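Local coordinates for GTPase-activating protein skywalker (Drosophila melanogaster, PDB 6R82) that activates the GTPase activity of Rab35 to regulate endosomal recycling of synaptic vesicle proteins, and is represented here by its TLDc domain, at residues 35-40 with 150-155; 45-50 with 177-182; 61-64 with 68-71; 144-149 with 166-171. One frame throughout, in Å; residues are numbered along the deposited sequence.

Interaction 1 of 4, residues 35-40 with 150-155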
# COMPACT_ATOMS: atom_id res chain seq x y z
N TYR A 35 11.53 3.32 2.81
CA TYR A 35 11.04 4.56 3.40
C TYR A 35 10.40 4.22 4.73
O TYR A 35 9.60 3.28 4.81
CB TYR A 35 10.00 5.25 2.51
CG TYR A 35 9.48 6.57 3.09
CD1 TYR A 35 10.20 7.76 2.96
CD2 TYR A 35 8.28 6.62 3.79
CE1 TYR A 35 9.74 8.95 3.49
CE2 TYR A 35 7.81 7.81 4.33
CZ TYR A 35 8.54 8.97 4.17
OH TYR A 35 8.09 10.15 4.71
N THR A 36 10.74 5.00 5.76
CA THR A 36 10.03 4.91 7.04
C THR A 36 9.87 6.30 7.64
O THR A 36 10.81 7.10 7.65
CB THR A 36 10.76 4.00 8.04
OG1 THR A 36 10.09 4.09 9.31
CG2 THR A 36 12.19 4.44 8.21
N THR A 37 8.67 6.56 8.16
CA THR A 37 8.39 7.84 8.80
C THR A 37 9.19 8.03 10.08
O THR A 37 9.31 9.16 10.56
CB THR A 37 6.90 7.94 9.09
OG1 THR A 37 6.49 6.76 9.80
CG2 THR A 37 6.12 8.02 7.80
N GLU A 38 9.75 6.95 10.63
CA GLU A 38 10.61 7.06 11.80
C GLU A 38 11.96 7.69 11.50
O GLU A 38 12.62 8.17 12.42
CB GLU A 38 10.81 5.68 12.44
CG GLU A 38 9.64 5.20 13.31
CD GLU A 38 10.04 4.06 14.25
OE1 GLU A 38 10.29 4.32 15.46
OE2 GLU A 38 10.10 2.90 13.79
N GLU A 39 12.40 7.70 10.23
CA GLU A 39 13.76 8.15 9.89
C GLU A 39 13.86 9.11 8.71
O GLU A 39 14.89 9.79 8.60
CB GLU A 39 14.68 6.95 9.58
CG GLU A 39 14.53 5.72 10.49
CD GLU A 39 15.44 5.76 11.71
OE1 GLU A 39 15.17 5.01 12.68
OE2 GLU A 39 16.41 6.55 11.70
N HIS A 40 12.87 9.19 7.82
CA HIS A 40 13.12 9.76 6.50
C HIS A 40 12.34 11.02 6.21
O HIS A 40 12.28 11.46 5.06
CB HIS A 40 12.83 8.72 5.42
CG HIS A 40 13.88 7.67 5.34
ND1 HIS A 40 13.59 6.33 5.27
CD2 HIS A 40 15.23 7.77 5.36
CE1 HIS A 40 14.72 5.64 5.23
NE2 HIS A 40 15.73 6.50 5.28
N GLU A 150 -1.08 14.63 2.78
CA GLU A 150 0.24 15.03 2.29
C GLU A 150 1.29 15.07 3.39
O GLU A 150 2.48 15.14 3.07
CB GLU A 150 0.16 16.40 1.61
CG GLU A 150 -0.06 17.55 2.59
CD GLU A 150 -0.45 18.86 1.90
OE1 GLU A 150 0.35 19.82 1.94
OE2 GLU A 150 -1.56 18.92 1.32
N ASN A 151 0.88 15.03 4.65
CA ASN A 151 1.82 15.02 5.77
C ASN A 151 2.05 13.63 6.33
O ASN A 151 2.86 13.48 7.25
CB ASN A 151 1.33 15.95 6.88
CG ASN A 151 1.13 17.37 6.40
OD1 ASN A 151 0.02 17.90 6.42
ND2 ASN A 151 2.21 17.99 5.95
N ILE A 152 1.36 12.62 5.78
CA ILE A 152 1.41 11.23 6.25
C ILE A 152 1.13 11.22 7.75
O ILE A 152 1.75 10.46 8.51
CB ILE A 152 2.75 10.55 5.90
CG1 ILE A 152 3.20 10.96 4.50
CG2 ILE A 152 2.59 9.02 5.95
CD1 ILE A 152 4.28 10.06 3.91
N ARG A 153 0.19 12.06 8.18
CA ARG A 153 -0.21 12.14 9.57
C ARG A 153 -1.61 11.58 9.80
O ARG A 153 -1.79 10.74 10.69
CB ARG A 153 -0.12 13.58 10.06
CG ARG A 153 -0.97 13.85 11.30
CD ARG A 153 -0.70 15.23 11.90
NE ARG A 153 0.61 15.34 12.55
CZ ARG A 153 1.07 14.55 13.53
NH1 ARG A 153 0.32 13.57 14.03
NH2 ARG A 153 2.28 14.76 14.03
N PHE A 154 -2.60 11.98 8.99
CA PHE A 154 -3.96 11.49 9.13
C PHE A 154 -4.40 10.77 7.87
O PHE A 154 -3.94 11.07 6.76
CB PHE A 154 -4.97 12.62 9.41
CG PHE A 154 -4.65 13.46 10.62
CD1 PHE A 154 -4.55 12.87 11.87
CD2 PHE A 154 -4.47 14.83 10.50
CE1 PHE A 154 -4.26 13.63 12.98
CE2 PHE A 154 -4.18 15.60 11.62
CZ PHE A 154 -4.07 15.00 12.86
N GLY A 155 -5.34 9.84 8.03
CA GLY A 155 -5.83 9.05 6.92
C GLY A 155 -7.22 8.51 7.21
O GLY A 155 -7.74 8.63 8.31
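T37 and I152 are the nearest pair of backbones here, yet their CA atoms stand 8.2 Å apart, so the two segments meet through side chains alone. In this part of the TLDc domain the end of strand 30-36 (Y35) and the turn after it (T37) pack against I152. I152 lies in the loop that links strands 146-149 and 154-156 of the same antiparallel sheet. It has positive backbone angles, phi 51° and psi 39°, as fits a tight bend, and it turns its side chain toward Y35 and T37. It divides its two ends between them. CD1 approaches the hydroxyl end of Y35, from the direction opposite to that side chain, and lies 3.9 Å from OH and 4.2 Å from CE2. It meets the ring obliquely. CG2 of I152 lies 4.1 Å from CG2 of T37. The methyl of T37 is anti to the carbonyl carbon, while OG1 sits between the backbone N and that carbon (chi1 52°). The threonine thereby gives its methyl to I152 and its hydroxyl to the backbone N of L179 on strand 173-185. Nearby C42 and L44 add further apolar contact to I152. The turn at 36-40 is held from within. T36 O accepts from both E39 N and H40 N. T36 OG1 accepts from E38 N at 3.2 Å, an ST turn. The H40 ring turns its edge to the start of the turn, where ND1 accepts from T36 N at 3.2 Å, with the donor close to the ring plane.

Interaction 2 of 4, residues 45-50 with 177-182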
# COMPACT_ATOMS: atom_id res chain seq x y z
N THR A 45 6.19 14.36 -0.38
CA THR A 45 7.34 14.79 -1.18
C THR A 45 8.57 13.92 -0.91
O THR A 45 9.25 13.48 -1.86
CB THR A 45 7.64 16.26 -0.90
OG1 THR A 45 6.50 17.06 -1.26
CG2 THR A 45 8.85 16.70 -1.71
N THR A 46 8.90 13.66 0.36
CA THR A 46 10.04 12.79 0.62
C THR A 46 9.70 11.33 0.34
O THR A 46 10.58 10.56 -0.07
CB THR A 46 10.54 12.94 2.07
OG1 THR A 46 9.50 12.61 2.99
CG2 THR A 46 11.00 14.38 2.31
N PHE A 47 8.44 10.94 0.52
CA PHE A 47 7.99 9.59 0.16
C PHE A 47 8.26 9.30 -1.33
O PHE A 47 8.85 8.26 -1.67
CB PHE A 47 6.49 9.47 0.49
CG PHE A 47 5.84 8.20 0.01
CD1 PHE A 47 5.28 8.11 -1.25
CD2 PHE A 47 5.71 7.11 0.87
CE1 PHE A 47 4.65 6.95 -1.68
CE2 PHE A 47 5.08 5.95 0.46
CZ PHE A 47 4.54 5.87 -0.82
N TYR A 48 7.83 10.20 -2.22
CA TYR A 48 8.01 9.98 -3.66
C TYR A 48 9.49 9.88 -4.02
O TYR A 48 9.90 9.00 -4.77
CB TYR A 48 7.35 11.09 -4.47
CG TYR A 48 5.85 11.12 -4.37
CD1 TYR A 48 5.11 9.96 -4.41
CD2 TYR A 48 5.17 12.34 -4.23
CE1 TYR A 48 3.72 9.98 -4.30
CE2 TYR A 48 3.79 12.37 -4.13
CZ TYR A 48 3.07 11.20 -4.16
OH TYR A 48 1.70 11.24 -4.05
N VAL A 49 10.29 10.81 -3.49
CA VAL A 49 11.71 10.84 -3.84
C VAL A 49 12.37 9.49 -3.55
O VAL A 49 13.23 9.02 -4.31
CB VAL A 49 12.40 11.99 -3.08
CG1 VAL A 49 13.90 11.86 -3.19
CG2 VAL A 49 11.92 13.37 -3.61
N ARG A 50 11.95 8.83 -2.47
CA ARG A 50 12.61 7.60 -2.07
C ARG A 50 12.02 6.35 -2.72
O ARG A 50 12.76 5.39 -2.99
CB ARG A 50 12.59 7.46 -0.54
CG ARG A 50 13.76 8.21 0.10
CD ARG A 50 14.02 7.81 1.55
NE ARG A 50 15.19 8.52 2.10
CZ ARG A 50 16.42 8.01 2.16
NH1 ARG A 50 16.67 6.78 1.71
NH2 ARG A 50 17.40 8.73 2.67
N ARG A 177 1.05 6.22 13.22
CA ARG A 177 2.19 6.21 14.12
C ARG A 177 3.48 6.00 13.35
O ARG A 177 4.46 6.72 13.55
CB ARG A 177 2.02 5.13 15.19
CG ARG A 177 2.97 5.31 16.36
CD ARG A 177 3.14 4.02 17.14
NE ARG A 177 1.87 3.44 17.54
CZ ARG A 177 1.72 2.58 18.54
NH1 ARG A 177 2.77 2.20 19.26
NH2 ARG A 177 0.52 2.09 18.83
N VAL A 178 3.50 5.02 12.45
CA VAL A 178 4.64 4.82 11.56
C VAL A 178 4.14 4.23 10.25
O VAL A 178 3.22 3.40 10.23
CB VAL A 178 5.75 3.97 12.23
CG1 VAL A 178 5.17 2.69 12.77
CG2 VAL A 178 6.89 3.69 11.24
N LEU A 179 4.71 4.70 9.16
CA LEU A 179 4.49 4.13 7.84
C LEU A 179 5.81 3.59 7.32
O LEU A 179 6.85 4.24 7.45
CB LEU A 179 3.91 5.16 6.88
CG LEU A 179 3.75 4.60 5.47
CD1 LEU A 179 2.32 4.76 5.02
CD2 LEU A 179 4.68 5.32 4.53
N GLU A 180 5.76 2.39 6.74
CA GLU A 180 6.93 1.73 6.16
C GLU A 180 6.61 1.27 4.74
O GLU A 180 5.51 0.79 4.47
CB GLU A 180 7.36 0.52 7.00
CG GLU A 180 8.19 0.91 8.24
CD GLU A 180 8.45 -0.27 9.19
OE1 GLU A 180 7.91 -1.38 8.95
OE2 GLU A 180 9.20 -0.07 10.18
N VAL A 181 7.59 1.42 3.84
CA VAL A 181 7.49 0.92 2.47
C VAL A 181 8.70 0.04 2.18
O VAL A 181 9.84 0.46 2.41
CB VAL A 181 7.40 2.06 1.43
CG1 VAL A 181 7.08 1.48 0.05
CG2 VAL A 181 6.35 3.07 1.84
N TYR A 182 8.45 -1.17 1.68
CA TYR A 182 9.49 -2.12 1.30
C TYR A 182 9.49 -2.29 -0.21
O TYR A 182 8.44 -2.27 -0.84
CB TYR A 182 9.26 -3.49 1.97
CG TYR A 182 9.42 -3.44 3.48
CD1 TYR A 182 8.35 -3.10 4.30
CD2 TYR A 182 10.65 -3.70 4.07
CE1 TYR A 182 8.49 -3.03 5.68
CE2 TYR A 182 10.80 -3.63 5.45
CZ TYR A 182 9.72 -3.29 6.25
OH TYR A 182 9.87 -3.22 7.62
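F47 packs against L179 and V181, the contact that sets helix 44-51 of the TLDc domain on one face of its antiparallel sheet. The helix and strand 173-185 stand well apart here, with 9.0 Å between the CA atoms of F47 and V181, and the phenyl ring spans the distance. All the contact between the two segments is apolar. The ring carries CG anti to the backbone N (chi1 173°), which extends it from the helix toward the strand. One ring atom, CE2, does the touching. It lies 3.4 Å from CG2 of V181, a tight fit, and 4.1 Å from CD2 of L179. Both aliphatic side chains cross the phenylalanine at about a right angle, and both methyls meet the ring obliquely. L179 and V181 are two residues apart on the strand and point to the same face, whereas E180 between them points away from the helix.

Apolar packing continues beyond the two segments. The ring of W77 meets F47 edge-to-face, and I136 and I152 also touch F47. L179 in turn packs on Y35, L59 and I61, so its side chain belongs to a core shared by several strands.

The polar interactions involve neighbouring residues and do not join the two segments. Y48, next to F47, bonds through its hydroxyl to the backbone O of D132, and its ring has a cation-pi contact with R80. On the strand, Y182 OH donates to E180 OE1 at 3.0 Å, meeting that oxygen from above the carboxylate plane.

Interaction 3 of 4, residues 61-64 with 68-71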
# COMPACT_ATOMS: atom_id res chain seq x y z
N ILE A 61 1.11 0.23 7.39
CA ILE A 61 0.69 1.33 8.24
C ILE A 61 0.46 0.80 9.65
O ILE A 61 -0.26 -0.19 9.84
CB ILE A 61 -0.58 2.01 7.71
CG1 ILE A 61 -0.32 2.64 6.34
CG2 ILE A 61 -1.10 3.07 8.71
CD1 ILE A 61 -1.56 2.87 5.53
N LYS A 62 1.06 1.47 10.63
CA LYS A 62 0.78 1.24 12.04
C LYS A 62 0.10 2.49 12.58
O LYS A 62 0.69 3.58 12.60
CB LYS A 62 2.07 0.92 12.79
CG LYS A 62 2.66 -0.49 12.50
CD LYS A 62 4.18 -0.46 12.28
CE LYS A 62 4.65 -1.53 11.30
NZ LYS A 62 4.28 -1.21 9.88
N THR A 63 -1.16 2.35 13.02
CA THR A 63 -1.90 3.49 13.54
C THR A 63 -1.62 3.70 15.03
O THR A 63 -1.14 2.81 15.73
CB THR A 63 -3.41 3.32 13.35
OG1 THR A 63 -3.94 2.47 14.38
CG2 THR A 63 -3.71 2.72 11.99
N CYS A 64 -1.93 4.92 15.51
CA CYS A 64 -1.81 5.21 16.93
C CYS A 64 -2.78 4.38 17.77
O CYS A 64 -2.58 4.25 18.98
CB CYS A 64 -2.04 6.70 17.19
SG CYS A 64 -0.84 7.81 16.37
N VAL A 68 -2.92 -2.44 12.35
CA VAL A 68 -1.84 -2.67 11.39
C VAL A 68 -2.47 -3.19 10.11
O VAL A 68 -3.17 -4.21 10.13
CB VAL A 68 -0.79 -3.66 11.92
CG1 VAL A 68 0.10 -4.14 10.78
CG2 VAL A 68 0.04 -3.01 13.00
N PHE A 69 -2.23 -2.49 9.01
CA PHE A 69 -2.78 -2.85 7.71
C PHE A 69 -1.93 -2.18 6.63
O PHE A 69 -0.98 -1.44 6.93
CB PHE A 69 -4.26 -2.48 7.60
CG PHE A 69 -4.54 -1.03 7.87
CD1 PHE A 69 -4.78 -0.58 9.17
CD2 PHE A 69 -4.56 -0.10 6.84
CE1 PHE A 69 -5.05 0.75 9.42
CE2 PHE A 69 -4.82 1.23 7.08
CZ PHE A 69 -5.06 1.66 8.38
N GLY A 70 -2.25 -2.46 5.37
CA GLY A 70 -1.44 -1.93 4.29
C GLY A 70 -1.85 -2.51 2.95
O GLY A 70 -2.98 -2.96 2.77
N ALA A 71 -0.91 -2.47 2.01
CA ALA A 71 -1.21 -2.95 0.66
C ALA A 71 0.06 -3.37 -0.06
O ALA A 71 1.11 -2.75 0.08
CB ALA A 71 -1.93 -1.89 -0.17
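I61 and F69 form an antiparallel hydrogen-bonded pair in which both residues use both of their backbone polar groups. I61 N donates to F69 O at 2.7 Å, a short bond with an N-H...O angle of 166°. F69 N donates to I61 O at 3.1 Å and arrives in the carbonyl plane. I61 O also receives a CA-H...O contact from V68 CA at 3.3 Å. K62 and V68, the next pair, are non-hydrogen-bonded. The K62 backbone is hydrogen-bonded instead to R177 and V178 of strand 173-185, which both face it in a classic beta bulge. That of V68 bonds to L103 and Y104 of strand 99-104.

Of the side chains, T63 and K62 have polar ends. T63 OG1 bonds to E67 OE1, and the bent lysine chain ends in a long, weak ion pair with E180 OE1. The rest is packing. F69 takes chi1 55°, with CG between the backbone N and carbonyl carbon, and this swings the ring back over strand 57-63. CB of I61 then lies over one ring face, and its CD1 is 4.0 Å from CE2. T63 CG2 lies 3.5 Å from CE1 of F69. F174 meets the same ring edge-to-face. On the other side of the sheet K62 and V68 run alongside each other, with K62 CG 3.7 Å from V68 CG2. Together these contacts are those of a beta hairpin, here strands 57-63 and 68-73 of the TLDc sheet.

Interaction 4 of 4, residues 144-149 with 166-171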
# COMPACT_ATOMS: atom_id res chain seq x y z
N GLN A 144 -12.83 4.72 -0.74
CA GLN A 144 -11.39 4.61 -0.83
C GLN A 144 -10.89 3.71 0.30
O GLN A 144 -11.06 4.05 1.48
CB GLN A 144 -10.73 5.99 -0.79
CG GLN A 144 -11.15 6.84 -1.98
CD GLN A 144 -10.51 8.21 -2.00
OE1 GLN A 144 -10.48 8.92 -0.99
NE2 GLN A 144 -9.99 8.60 -3.16
N ALA A 145 -10.28 2.58 -0.07
CA ALA A 145 -9.86 1.61 0.94
C ALA A 145 -8.80 2.18 1.87
O ALA A 145 -8.89 2.02 3.10
CB ALA A 145 -9.34 0.35 0.26
N ILE A 146 -7.77 2.83 1.32
CA ILE A 146 -6.77 3.53 2.11
C ILE A 146 -6.59 4.91 1.51
O ILE A 146 -6.46 5.05 0.29
CB ILE A 146 -5.41 2.79 2.16
CG1 ILE A 146 -5.58 1.36 2.68
CG2 ILE A 146 -4.41 3.53 3.03
CD1 ILE A 146 -4.26 0.63 2.85
N TRP A 147 -6.58 5.93 2.37
CA TRP A 147 -6.40 7.32 1.95
C TRP A 147 -5.54 7.99 3.00
O TRP A 147 -5.77 7.81 4.19
CB TRP A 147 -7.75 8.05 1.82
CG TRP A 147 -7.63 9.47 1.30
CD1 TRP A 147 -7.82 9.89 0.02
CD2 TRP A 147 -7.28 10.64 2.06
NE1 TRP A 147 -7.62 11.25 -0.07
CE2 TRP A 147 -7.28 11.73 1.17
CE3 TRP A 147 -6.97 10.86 3.40
CZ2 TRP A 147 -6.99 13.03 1.58
CZ3 TRP A 147 -6.68 12.15 3.81
CH2 TRP A 147 -6.69 13.22 2.90
N MET A 148 -4.53 8.74 2.56
CA MET A 148 -3.61 9.39 3.48
C MET A 148 -3.26 10.78 2.96
O MET A 148 -3.21 11.00 1.75
CB MET A 148 -2.33 8.56 3.66
CG MET A 148 -2.52 7.28 4.46
SD MET A 148 -0.95 6.46 4.84
CE MET A 148 -0.55 5.83 3.20
N ASP A 149 -3.01 11.71 3.88
CA ASP A 149 -2.81 13.10 3.50
C ASP A 149 -1.33 13.39 3.21
O ASP A 149 -0.45 12.55 3.39
CB ASP A 149 -3.38 14.04 4.58
CG ASP A 149 -2.58 14.06 5.89
OD1 ASP A 149 -1.37 13.73 5.94
OD2 ASP A 149 -3.19 14.44 6.92
N PRO A 166 -13.99 -4.37 4.07
CA PRO A 166 -14.53 -3.49 5.10
C PRO A 166 -13.49 -2.45 5.49
O PRO A 166 -12.30 -2.61 5.15
CB PRO A 166 -14.80 -4.45 6.26
CG PRO A 166 -13.69 -5.44 6.14
CD PRO A 166 -13.47 -5.62 4.65
N PRO A 167 -13.88 -1.39 6.18
CA PRO A 167 -12.88 -0.51 6.79
C PRO A 167 -11.84 -1.32 7.55
O PRO A 167 -12.18 -2.17 8.37
CB PRO A 167 -13.71 0.38 7.71
CG PRO A 167 -15.03 0.50 6.99
CD PRO A 167 -15.25 -0.85 6.32
N LEU A 168 -10.57 -1.08 7.24
CA LEU A 168 -9.49 -1.89 7.78
C LEU A 168 -9.16 -1.56 9.24
O LEU A 168 -8.31 -2.23 9.84
CB LEU A 168 -8.24 -1.76 6.90
CG LEU A 168 -8.54 -1.79 5.40
CD1 LEU A 168 -7.36 -1.28 4.59
CD2 LEU A 168 -8.90 -3.20 4.95
N CYS A 169 -9.80 -0.55 9.80
CA CYS A 169 -9.91 -0.38 11.24
C CYS A 169 -11.35 0.00 11.55
O CYS A 169 -12.05 0.52 10.67
CB CYS A 169 -8.93 0.67 11.78
SG CYS A 169 -8.95 2.26 10.95
N PRO A 170 -11.83 -0.27 12.77
CA PRO A 170 -13.28 -0.07 13.04
C PRO A 170 -13.75 1.36 12.80
O PRO A 170 -14.72 1.56 12.05
CB PRO A 170 -13.40 -0.49 14.52
CG PRO A 170 -12.25 -1.46 14.72
CD PRO A 170 -11.13 -0.87 13.92
N SER A 171 -13.11 2.35 13.42
CA SER A 171 -13.33 3.74 13.05
C SER A 171 -12.88 3.96 11.60
O SER A 171 -11.92 3.35 11.13
CB SER A 171 -12.58 4.67 13.99
OG SER A 171 -12.13 5.84 13.32
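L168 reaches from the loop before strand 173-185 to I146, at the start of strand 146-149. The leucine has CG anti to its carbonyl carbon (chi1 -42°) and CD1 anti to CA (chi2 164°). The chain is therefore stretched out, and CD1 leads it. That methyl does all the close touching. It lies 3.7 Å from CG1 of I146 and 4.0 Å from CD1 of the same residue. The isoleucine also has its long branch extended, with chi2 at -175°. Its CB bond is not aimed at the loop, but the branch brings CG1 and CD1 nearer to it. The two side chains cross at about a right angle, so the leucine methyl rests against the flank of the isoleucine branch.

CD1 of L168 also sits 3.9 Å from the backbone O of A145. That oxygen is satisfied by T157 OG1, which also bonds to L168 N. One threonine hydroxyl thus ties together the backbones behind the apolar contact. A145 and I146 both face I138, a classic beta bulge.

Strand 146-149 lies between strands 135-138 and 154-156 in the antiparallel sheet. I146 also touches I61 and F69 of the hairpin 57-73, and L168 packs on Y110. L168 thus joins the loop before strand 173-185 to strands 146-149 and 108-110.

How the interactions relate
All four contacts are largely buried; interaction 1 includes the partly exposed T37 and interaction 3 the partly exposed K62, while the touching residues of interactions 2 and 4 are all buried. Only interaction 3 is a backbone pairing; the others rest on a few apolar contacts. Interaction 1 joins the end of strand 30-36 and its following turn to the loop between strands 146-149 and 154-156, and interaction 2 a helix to the sheet. Strand 173-185 borders both, and the hairpin of interaction 3. The segments of interactions 1 and 4 include neighbouring strands 154-156 and 146-149, where F154 O probably accepts from D149 N. M148 packs on I61 and L179, and F69 meets L168, so interactions 3 and 4 share core.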